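Local coordinates for IMC sub-compartment protein ISP3 (Toxoplasma gondii, PDB 4CHJ) that belongs to the inner membrane complex sub-compartment proteins, a group critical for parasite replication, and adopts a pleckstrin homology fold, at residues M48-P53 / R122-S127; N37-Y42 / I64-N69; L84-A89 / F115-S120. All blocks are in the same frame, centred on the assembly; numbering follows the deposited sequence.

In the fold
All three contacts belong to one pleckstrin homology (PH) fold, and each involves its seven-stranded antiparallel sheet. Contacts 1 and 3 join strands to strands: contact 1 pairs 46-51 with 123-127, and contact 3 pairs 113-117 with the outermost strand 87-91. Strands 113-117 and 123-127 are neighbours, so Ile124 and Phe115 link the two contacts through their backbones. Contact 2 instead sets helix 32-44 against the end of strand 57-65 and is the most buried of the three, held mainly by apolar side chains and one backbone bond. Contact 1 has a buried aromatic face and a more polar outer one, whereas contact 3 runs out to surface loops, where a carboxylate meets a serine.

Contact 1 (M48-P53 / R122-S127); sequences MEVLFP and RAIAFS
Two strands of the PH-fold sheet meet here, the first and last in chain order and neighbours within the sheet: Met48 to Leu51 run antiparallel to strand 123-127, with the short strand axes at 148°. Glu49 and Ser127 form a hydrogen-bonded pair, tied both ways, Glu49 N to Ser127 O at 3.0 Å and Ser127 N to Glu49 O at 2.8 Å. One step on, Val50 and Phe126 make a non-hydrogen-bonded pair, and beyond it Leu51 N donates to Ala125 O at 2.8 Å.

The two faces of this strand pair differ in chemistry. On the face of Glu49, Leu51, Ala125 and Ser127, Leu51 CB sits 3.6 Å from Ala125 CB, while the Glu49 carboxylate turns to a salt bridge with Arg57. On the buried face, Val50 lies alongside Phe126, pointing the same way, and its CG2 comes within 3.6 Å of Phe126 CE1. Phe115, Leu73 of strand 70-75, and Phe137 from helix 131-149 add to this apolar cluster.

Met48 also approaches the Phe126 ring. Its CG lies between backbone N and carbonyl carbon, away from a staggered value (chi1 33°), and further bends at chi2 and chi3 fold the chain back toward the ring. The sulfur SD stays more distant, in a Met-aromatic contact, and the methyl does the touching: Met48 CE stands over one ring face in a CH-pi contact, offset toward the rim and 3.4 Å from Phe126 CG.

Contact 2 (N37-Y42 / I64-N69); sequences NWMNRY and IDRPKN
Ile64 meets Tyr42 and Trp38 at the place where helix 32-44 abuts the end of strand 57-65. A single backbone hydrogen bond fixes the approach, Ile64 N to Tyr42 O at 2.8 Å; the donor nitrogen lies above the carbonyl plane, 40° out of it, with the N-H directed fairly straight at the oxygen (163°).

Apolar contacts gather round the Ile64 side chain. Its CG1 is anti to the carbonyl carbon and CD1 continues the chain in extended form (chi2 -175°), which carries the methyl to the helix. There Ile64 CD1 touches Trp38 CH2, at the far end of the six-membered ring, at 3.6 Å, the two side chains crossing at about a right angle. The same methyl is 4.0 Å from Tyr42 CB. The Met39 methyl lies toward the Ile64 CG2 branch, but its exact place is doubtful. Within the helix, Tyr42 CD2 lies 3.4 Å above one face of the Trp38 indole, offset toward the rim. Phe140 and Cys136 of helix 131-149 meet Ile64 and Trp38 respectively.

The Tyr42 hydroxyl leads away from Ile64 to bond Thr47 O. Past Ile64 the chain reverses through a type I turn from Arg66 to Asn69, closing a beta hairpin of the PH sheet with strand 70-75, against which the helix preceding the first strand of that sheet is packed.

Contact 3 (L84-A89 / F115-S120); sequences LDDIAA and FRLASS
Asp86 and Ser119 interlock where strands 87-91 and 113-117 give way to loops. Ser119 OG sits between its own backbone N and carbonyl carbon (chi1 61°) and donates to the syn lone pair of Asp86 OD2 at 2.6 Å; Ser119 N adds a weak bond to OD1. Beside this hook the Ala118 methyl settles against the aspartate, its CB 3.3 Å from Asp86 O, while Ala118 N bonds to that same oxygen.

On the buried side, Ile87 CD1 rests over the notch between the Phe115 ring and the Leu117 branch, 3.9 Å from Phe115 CD2 and 4.1 Å from Leu117 CD2. Ile145 of helix 131-149 and Met71 also touch Ile87. On the other side of the strand pair, the Ala89 methyl lies against the Arg116 side chain, whose chain bends at chi3, with Arg116 NH1 3.5 Å from Ala89 CB.

Between these, an extra residue swells the edge strand. Ala88, with psi -30° bending the chain, and Ala89 both face Arg116: Ala88 N bonds to Arg116 O at 2.8 Å, Ala89 N reaches the same oxygen weakly, and Arg116 N returns to Ala89 O. This is a classic beta bulge in an outermost strand of the PH-fold sheet.

Contact 1 (M48-P53 / R122-S127)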
loop_
_atom_site.group_PDB
_atom_site.type_symbol
_atom_site.label_atom_id
_atom_site.label_comp_id
_atom_site.label_asym_id
_atom_site.label_seq_id
_atom_site.Cartn_x
_atom_site.Cartn_y
_atom_site.Cartn_z
ATOM N N MET A 48 -7.932 4.804 -5.051
ATOM C CA MET A 48 -6.494 5.070 -5.168
ATOM C C MET A 48 -6.029 4.745 -6.599
ATOM O O MET A 48 -6.859 4.505 -7.486
ATOM C CB MET A 48 -5.721 4.245 -4.147
ATOM C CG MET A 48 -6.356 2.893 -3.866
ATOM S SD MET A 48 -6.247 1.776 -5.282
ATOM C CE MET A 48 -4.465 1.535 -5.326
ATOM N N GLU A 49 -4.720 4.788 -6.830
ATOM C CA GLU A 49 -4.150 4.456 -8.148
ATOM C C GLU A 49 -3.107 3.369 -8.044
ATOM O O GLU A 49 -2.245 3.408 -7.170
ATOM C CB GLU A 49 -3.469 5.674 -8.757
ATOM C CG GLU A 49 -4.402 6.731 -9.274
ATOM C CD GLU A 49 -3.658 7.987 -9.653
ATOM O OE1 GLU A 49 -2.440 8.076 -9.358
ATOM O OE2 GLU A 49 -4.282 8.877 -10.265
ATOM N N VAL A 50 -3.115 2.465 -9.014
ATOM C CA VAL A 50 -2.063 1.474 -9.135
ATOM C C VAL A 50 -1.074 1.910 -10.209
ATOM O O VAL A 50 -1.449 2.126 -11.356
ATOM C CB VAL A 50 -2.637 0.106 -9.526
ATOM C CG1 VAL A 50 -1.518 -0.882 -9.807
ATOM C CG2 VAL A 50 -3.558 -0.411 -8.437
ATOM N N LEU A 51 0.187 2.055 -9.819
ATOM C CA LEU A 51 1.263 2.388 -10.744
ATOM C C LEU A 51 1.715 1.189 -11.561
ATOM O O LEU A 51 1.667 0.058 -11.092
ATOM C CB LEU A 51 2.455 2.973 -9.991
ATOM C CG LEU A 51 2.183 4.217 -9.153
ATOM C CD1 LEU A 51 3.467 4.993 -8.927
ATOM C CD2 LEU A 51 1.133 5.088 -9.822
ATOM N N PHE A 52 2.182 1.446 -12.775
ATOM C CA PHE A 52 2.695 0.387 -13.630
ATOM C C PHE A 52 4.080 0.735 -14.143
ATOM O O PHE A 52 4.421 1.900 -14.293
ATOM C CB PHE A 52 1.736 0.110 -14.785
ATOM C CG PHE A 52 0.416 -0.436 -14.344
ATOM C CD1 PHE A 52 0.293 -1.758 -13.973
ATOM C CD2 PHE A 52 -0.695 0.378 -14.277
ATOM C CE1 PHE A 52 -0.918 -2.264 -13.556
ATOM C CE2 PHE A 52 -1.910 -0.120 -13.862
ATOM C CZ PHE A 52 -2.022 -1.444 -13.499
ATOM N N PRO A 53 4.839 -0.287 -14.511
ATOM C CA PRO A 53 6.236 -0.118 -14.921
ATOM C C PRO A 53 6.392 0.788 -16.139
ATOM O O PRO A 53 7.355 1.543 -16.195
ATOM C CB PRO A 53 6.670 -1.545 -15.255
ATOM C CG PRO A 53 5.793 -2.405 -14.416
ATOM C CD PRO A 53 4.469 -1.704 -14.380
ATOM N N ARG A 122 6.572 -10.357 -6.772
ATOM C CA ARG A 122 6.390 -9.080 -7.460
ATOM C C ARG A 122 6.176 -7.854 -6.567
ATOM O O ARG A 122 5.724 -7.959 -5.431
ATOM C CB ARG A 122 5.277 -9.179 -8.499
ATOM C CG ARG A 122 5.590 -10.160 -9.608
ATOM C CD ARG A 122 4.920 -9.785 -10.912
ATOM N NE ARG A 122 5.787 -8.966 -11.749
ATOM C CZ ARG A 122 5.842 -9.055 -13.071
ATOM N NH1 ARG A 122 5.084 -9.935 -13.703
ATOM N NH2 ARG A 122 6.653 -8.267 -13.759
ATOM N N ALA A 123 6.492 -6.690 -7.121
ATOM C CA ALA A 123 6.356 -5.418 -6.432
ATOM C C ALA A 123 5.239 -4.595 -7.046
ATOM O O ALA A 123 5.105 -4.525 -8.256
ATOM C CB ALA A 123 7.660 -4.651 -6.476
ATOM N N ILE A 124 4.422 -3.993 -6.197
ATOM C CA ILE A 124 3.263 -3.256 -6.653
ATOM C C ILE A 124 3.352 -1.895 -6.046
ATOM O O ILE A 124 3.840 -1.749 -4.930
ATOM C CB ILE A 124 1.971 -3.916 -6.172
ATOM C CG1 ILE A 124 2.025 -5.432 -6.479
ATOM C CG2 ILE A 124 0.763 -3.239 -6.820
ATOM C CD1 ILE A 124 0.850 -6.224 -5.952
ATOM N N ALA A 125 2.904 -0.891 -6.774
ATOM C CA ALA A 125 2.903 0.446 -6.250
ATOM C C ALA A 125 1.498 0.985 -6.283
ATOM O O ALA A 125 0.835 0.950 -7.347
ATOM C CB ALA A 125 3.836 1.340 -7.051
ATOM N N PHE A 126 1.037 1.437 -5.101
ATOM C CA PHE A 126 -0.193 2.230 -4.952
ATOM C C PHE A 126 0.179 3.696 -4.703
ATOM O O PHE A 126 1.103 3.986 -3.967
ATOM C CB PHE A 126 -1.003 1.726 -3.747
ATOM C CG PHE A 126 -1.630 0.368 -3.947
ATOM C CD1 PHE A 126 -1.571 -0.284 -5.178
ATOM C CD2 PHE A 126 -2.300 -0.248 -2.909
ATOM C CE1 PHE A 126 -2.164 -1.520 -5.355
ATOM C CE2 PHE A 126 -2.906 -1.476 -3.085
ATOM C CZ PHE A 126 -2.841 -2.111 -4.317
ATOM N N SER A 127 -0.560 4.595 -5.331
ATOM C CA SER A 127 -0.452 6.012 -5.093
ATOM C C SER A 127 -1.750 6.522 -4.447
ATOM O O SER A 127 -2.858 6.229 -4.919
ATOM C CB SER A 127 -0.211 6.749 -6.403
ATOM O OG SER A 127 -0.050 8.137 -6.164
#

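Contact 2 (N37-Y42 / I64-N69)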
loop_
_atom_site.group_PDB
_atom_site.type_symbol
_atom_site.label_atom_id
_atom_site.label_comp_id
_atom_site.label_asym_id
_atom_site.label_seq_id
_atom_site.Cartn_x
_atom_site.Cartn_y
_atom_site.Cartn_z
ATOM N N ASN A 37 -9.615 6.907 10.580
ATOM C CA ASN A 37 -10.340 7.419 9.407
ATOM C C ASN A 37 -9.942 6.691 8.089
ATOM O O ASN A 37 -10.786 6.130 7.392
ATOM C CB ASN A 37 -10.095 8.917 9.251
ATOM C CG ASN A 37 -10.837 9.502 8.057
ATOM O OD1 ASN A 37 -12.066 9.428 7.982
ATOM N ND2 ASN A 37 -10.090 10.060 7.102
ATOM N N TRP A 38 -8.653 6.717 7.763
ATOM C CA TRP A 38 -8.144 5.924 6.673
ATOM C C TRP A 38 -8.783 4.518 6.706
ATOM O O TRP A 38 -9.457 4.098 5.745
ATOM C CB TRP A 38 -6.613 5.854 6.736
ATOM C CG TRP A 38 -6.032 5.207 5.539
ATOM C CD1 TRP A 38 -5.780 5.790 4.333
ATOM C CD2 TRP A 38 -5.728 3.839 5.396
ATOM N NE1 TRP A 38 -5.318 4.864 3.450
ATOM C CE2 TRP A 38 -5.282 3.647 4.076
ATOM C CE3 TRP A 38 -5.769 2.745 6.262
ATOM C CZ2 TRP A 38 -4.864 2.408 3.606
ATOM C CZ3 TRP A 38 -5.369 1.519 5.794
ATOM C CH2 TRP A 38 -4.921 1.356 4.472
ATOM N N MET A 39 -8.666 3.832 7.831
ATOM C CA MET A 39 -9.102 2.445 7.910
ATOM C C MET A 39 -10.589 2.281 7.618
ATOM O O MET A 39 -10.995 1.321 6.975
ATOM C CB MET A 39 -8.777 1.865 9.282
ATOM C CG MET A 39 -8.986 0.366 9.377
ATOM S SD MET A 39 -7.749 -0.561 8.455
ATOM C CE MET A 39 -8.526 -2.169 8.405
ATOM N N ASN A 40 -11.400 3.213 8.099
ATOM C CA ASN A 40 -12.848 3.162 7.888
ATOM C C ASN A 40 -13.229 3.341 6.448
ATOM O O ASN A 40 -14.032 2.581 5.919
ATOM C CB ASN A 40 -13.553 4.239 8.716
ATOM C CG ASN A 40 -13.838 3.778 10.131
ATOM O OD1 ASN A 40 -14.292 2.640 10.351
ATOM N ND2 ASN A 40 -13.539 4.637 11.107
ATOM N N ARG A 41 -12.671 4.375 5.824
ATOM C CA ARG A 41 -12.834 4.598 4.383
ATOM C C ARG A 41 -12.531 3.405 3.488
ATOM O O ARG A 41 -13.332 3.060 2.600
ATOM C CB ARG A 41 -11.982 5.766 3.949
ATOM C CG ARG A 41 -12.620 7.067 4.328
ATOM C CD ARG A 41 -11.993 8.218 3.606
ATOM N NE ARG A 41 -10.725 8.583 4.219
ATOM C CZ ARG A 41 -9.566 8.630 3.574
ATOM N NH1 ARG A 41 -9.493 8.322 2.281
ATOM N NH2 ARG A 41 -8.481 9.026 4.222
ATOM N N TYR A 42 -11.384 2.772 3.704
ATOM C CA TYR A 42 -10.930 1.711 2.786
ATOM C C TYR A 42 -11.541 0.353 3.106
ATOM O O TYR A 42 -11.681 -0.497 2.219
ATOM C CB TYR A 42 -9.396 1.663 2.734
ATOM C CG TYR A 42 -8.858 2.779 1.845
ATOM C CD1 TYR A 42 -8.915 2.669 0.451
ATOM C CD2 TYR A 42 -8.426 3.990 2.388
ATOM C CE1 TYR A 42 -8.499 3.708 -0.369
ATOM C CE2 TYR A 42 -8.001 5.034 1.569
ATOM C CZ TYR A 42 -8.046 4.886 0.191
ATOM O OH TYR A 42 -7.624 5.910 -0.619
ATOM N N ILE A 64 -10.646 -3.073 1.827
ATOM C CA ILE A 64 -9.947 -3.938 2.757
ATOM C C ILE A 64 -10.973 -4.727 3.561
ATOM O O ILE A 64 -11.879 -4.148 4.165
ATOM C CB ILE A 64 -9.011 -3.130 3.695
ATOM C CG1 ILE A 64 -8.117 -2.182 2.869
ATOM C CG2 ILE A 64 -8.153 -4.074 4.527
ATOM C CD1 ILE A 64 -7.068 -1.421 3.669
ATOM N N ASP A 65 -10.834 -6.048 3.566
ATOM C CA ASP A 65 -11.587 -6.870 4.496
ATOM C C ASP A 65 -10.597 -7.508 5.458
ATOM O O ASP A 65 -9.929 -8.482 5.118
ATOM C CB ASP A 65 -12.364 -7.947 3.741
ATOM C CG ASP A 65 -13.241 -8.780 4.653
ATOM O OD1 ASP A 65 -12.713 -9.345 5.632
ATOM O OD2 ASP A 65 -14.456 -8.873 4.388
ATOM N N ARG A 66 -10.521 -6.929 6.648
ATOM C CA ARG A 66 -9.652 -7.430 7.686
ATOM C C ARG A 66 -10.046 -8.826 8.139
ATOM O O ARG A 66 -9.170 -9.663 8.351
ATOM C CB ARG A 66 -9.611 -6.462 8.868
ATOM C CG ARG A 66 -8.650 -5.303 8.668
ATOM C CD ARG A 66 -8.295 -4.639 9.987
ATOM N NE ARG A 66 -6.874 -4.770 10.298
ATOM C CZ ARG A 66 -6.251 -4.070 11.239
ATOM N NH1 ARG A 66 -6.921 -3.187 11.964
ATOM N NH2 ARG A 66 -4.957 -4.252 11.456
ATOM N N PRO A 67 -11.339 -9.113 8.288
ATOM C CA PRO A 67 -11.642 -10.473 8.772
ATOM C C PRO A 67 -11.202 -11.543 7.787
ATOM O O PRO A 67 -10.708 -12.591 8.200
ATOM C CB PRO A 67 -13.170 -10.487 8.904
ATOM C CG PRO A 67 -13.546 -9.080 9.157
ATOM C CD PRO A 67 -12.694 -8.379 8.158
ATOM N N LYS A 68 -11.394 -11.287 6.499
ATOM C CA LYS A 68 -11.103 -12.278 5.473
ATOM C C LYS A 68 -9.634 -12.291 5.044
ATOM O O LYS A 68 -9.257 -13.037 4.151
ATOM C CB LYS A 68 -11.999 -12.048 4.259
ATOM C CG LYS A 68 -13.484 -12.080 4.567
ATOM C CD LYS A 68 -14.120 -13.360 4.060
ATOM C CE LYS A 68 -15.239 -13.074 3.074
ATOM N NZ LYS A 68 -15.625 -14.279 2.287
ATOM N N ASN A 69 -8.824 -11.442 5.665
ATOM C CA ASN A 69 -7.434 -11.254 5.268
ATOM C C ASN A 69 -7.236 -11.120 3.755
ATOM O O ASN A 69 -6.307 -11.706 3.172
ATOM C CB ASN A 69 -6.550 -12.367 5.856
ATOM C CG ASN A 69 -5.375 -11.817 6.675
ATOM O OD1 ASN A 69 -5.532 -10.878 7.479
ATOM N ND2 ASN A 69 -4.194 -12.408 6.483
#

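Contact 3 (L84-A89 / F115-S120)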
loop_
_atom_site.group_PDB
_atom_site.type_symbol
_atom_site.label_atom_id
_atom_site.label_comp_id
_atom_site.label_asym_id
_atom_site.label_seq_id
_atom_site.Cartn_x
_atom_site.Cartn_y
_atom_site.Cartn_z
ATOM N N LEU A 84 -3.667 -10.620 2.531
ATOM C CA LEU A 84 -2.911 -9.886 3.535
ATOM C C LEU A 84 -1.764 -10.746 4.030
ATOM O O LEU A 84 -0.685 -10.252 4.346
ATOM C CB LEU A 84 -3.820 -9.456 4.681
ATOM C CG LEU A 84 -4.996 -8.576 4.255
ATOM C CD1 LEU A 84 -5.667 -7.941 5.459
ATOM C CD2 LEU A 84 -4.551 -7.514 3.264
ATOM N N ASP A 85 -2.016 -12.045 4.072
ATOM C CA ASP A 85 -1.024 -13.026 4.470
ATOM C C ASP A 85 0.128 -12.975 3.482
ATOM O O ASP A 85 1.285 -13.145 3.846
ATOM C CB ASP A 85 -1.635 -14.432 4.513
ATOM C CG ASP A 85 -2.789 -14.606 3.538
ATOM O OD1 ASP A 85 -3.859 -14.002 3.760
ATOM O OD2 ASP A 85 -2.625 -15.350 2.550
ATOM N N ASP A 86 -0.214 -12.764 2.220
ATOM C CA ASP A 86 0.769 -12.706 1.144
ATOM C C ASP A 86 1.816 -11.595 1.264
ATOM O O ASP A 86 2.955 -11.782 0.861
ATOM C CB ASP A 86 0.087 -12.643 -0.223
ATOM C CG ASP A 86 0.891 -13.338 -1.302
ATOM O OD1 ASP A 86 1.770 -14.150 -0.956
ATOM O OD2 ASP A 86 0.647 -13.072 -2.494
ATOM N N ILE A 87 1.441 -10.452 1.832
ATOM C CA ILE A 87 2.319 -9.288 1.813
ATOM C C ILE A 87 3.623 -9.598 2.523
ATOM O O ILE A 87 3.623 -10.055 3.655
ATOM C CB ILE A 87 1.671 -8.104 2.550
ATOM C CG1 ILE A 87 0.194 -7.972 2.175
ATOM C CG2 ILE A 87 2.435 -6.820 2.283
ATOM C CD1 ILE A 87 -0.064 -7.141 0.940
ATOM N N ALA A 88 4.739 -9.312 1.862
ATOM C CA ALA A 88 6.043 -9.636 2.423
ATOM C C ALA A 88 6.887 -8.421 2.783
ATOM O O ALA A 88 7.705 -8.476 3.695
ATOM C CB ALA A 88 6.806 -10.538 1.467
ATOM N N ALA A 89 6.693 -7.328 2.059
ATOM C CA ALA A 89 7.483 -6.131 2.294
ATOM C C ALA A 89 6.740 -4.857 1.936
ATOM O O ALA A 89 5.840 -4.861 1.108
ATOM C CB ALA A 89 8.793 -6.207 1.529
ATOM N N PHE A 115 4.987 -2.294 -2.442
ATOM C CA PHE A 115 5.028 -3.457 -1.579
ATOM C C PHE A 115 5.228 -4.699 -2.413
ATOM O O PHE A 115 5.016 -4.699 -3.626
ATOM C CB PHE A 115 3.782 -3.567 -0.692
ATOM C CG PHE A 115 2.490 -3.655 -1.448
ATOM C CD1 PHE A 115 1.938 -2.529 -2.008
ATOM C CD2 PHE A 115 1.804 -4.861 -1.552
ATOM C CE1 PHE A 115 0.761 -2.572 -2.697
ATOM C CE2 PHE A 115 0.627 -4.932 -2.281
ATOM C CZ PHE A 115 0.086 -3.774 -2.831
ATOM N N ARG A 116 5.745 -5.733 -1.779
ATOM C CA ARG A 116 6.064 -6.933 -2.488
ATOM C C ARG A 116 5.236 -8.109 -1.962
ATOM O O ARG A 116 5.026 -8.243 -0.742
ATOM C CB ARG A 116 7.544 -7.212 -2.348
ATOM C CG ARG A 116 8.022 -8.347 -3.235
ATOM C CD ARG A 116 9.501 -8.565 -3.041
ATOM N NE ARG A 116 10.230 -7.309 -3.221
ATOM C CZ ARG A 116 10.907 -6.683 -2.259
ATOM N NH1 ARG A 116 10.975 -7.198 -1.036
ATOM N NH2 ARG A 116 11.550 -5.552 -2.536
ATOM N N LEU A 117 4.776 -8.950 -2.892
ATOM C CA LEU A 117 4.052 -10.171 -2.573
ATOM C C LEU A 117 4.984 -11.398 -2.549
ATOM O O LEU A 117 5.817 -11.579 -3.441
ATOM C CB LEU A 117 2.968 -10.400 -3.606
ATOM C CG LEU A 117 1.950 -9.276 -3.819
ATOM C CD1 LEU A 117 0.967 -9.689 -4.893
ATOM C CD2 LEU A 117 1.214 -8.936 -2.544
ATOM N N ALA A 118 4.775 -12.260 -1.552
ATOM C CA ALA A 118 5.590 -13.440 -1.307
ATOM C C ALA A 118 5.396 -14.474 -2.390
ATOM O O ALA A 118 6.342 -15.188 -2.752
ATOM C CB ALA A 118 5.219 -14.048 0.042
ATOM N N SER A 119 4.163 -14.564 -2.886
ATOM C CA SER A 119 3.750 -15.633 -3.799
ATOM C C SER A 119 4.318 -15.427 -5.183
ATOM O O SER A 119 4.813 -16.360 -5.808
ATOM C CB SER A 119 2.230 -15.651 -3.919
ATOM O OG SER A 119 1.764 -14.409 -4.437
ATOM N N SER A 120 4.167 -14.206 -5.686
ATOM C CA SER A 120 4.662 -13.841 -7.001
ATOM C C SER A 120 6.091 -13.340 -6.956
ATOM O O SER A 120 6.763 -13.317 -7.969
ATOM C CB SER A 120 3.779 -12.764 -7.612
ATOM O OG SER A 120 3.734 -11.637 -6.782
#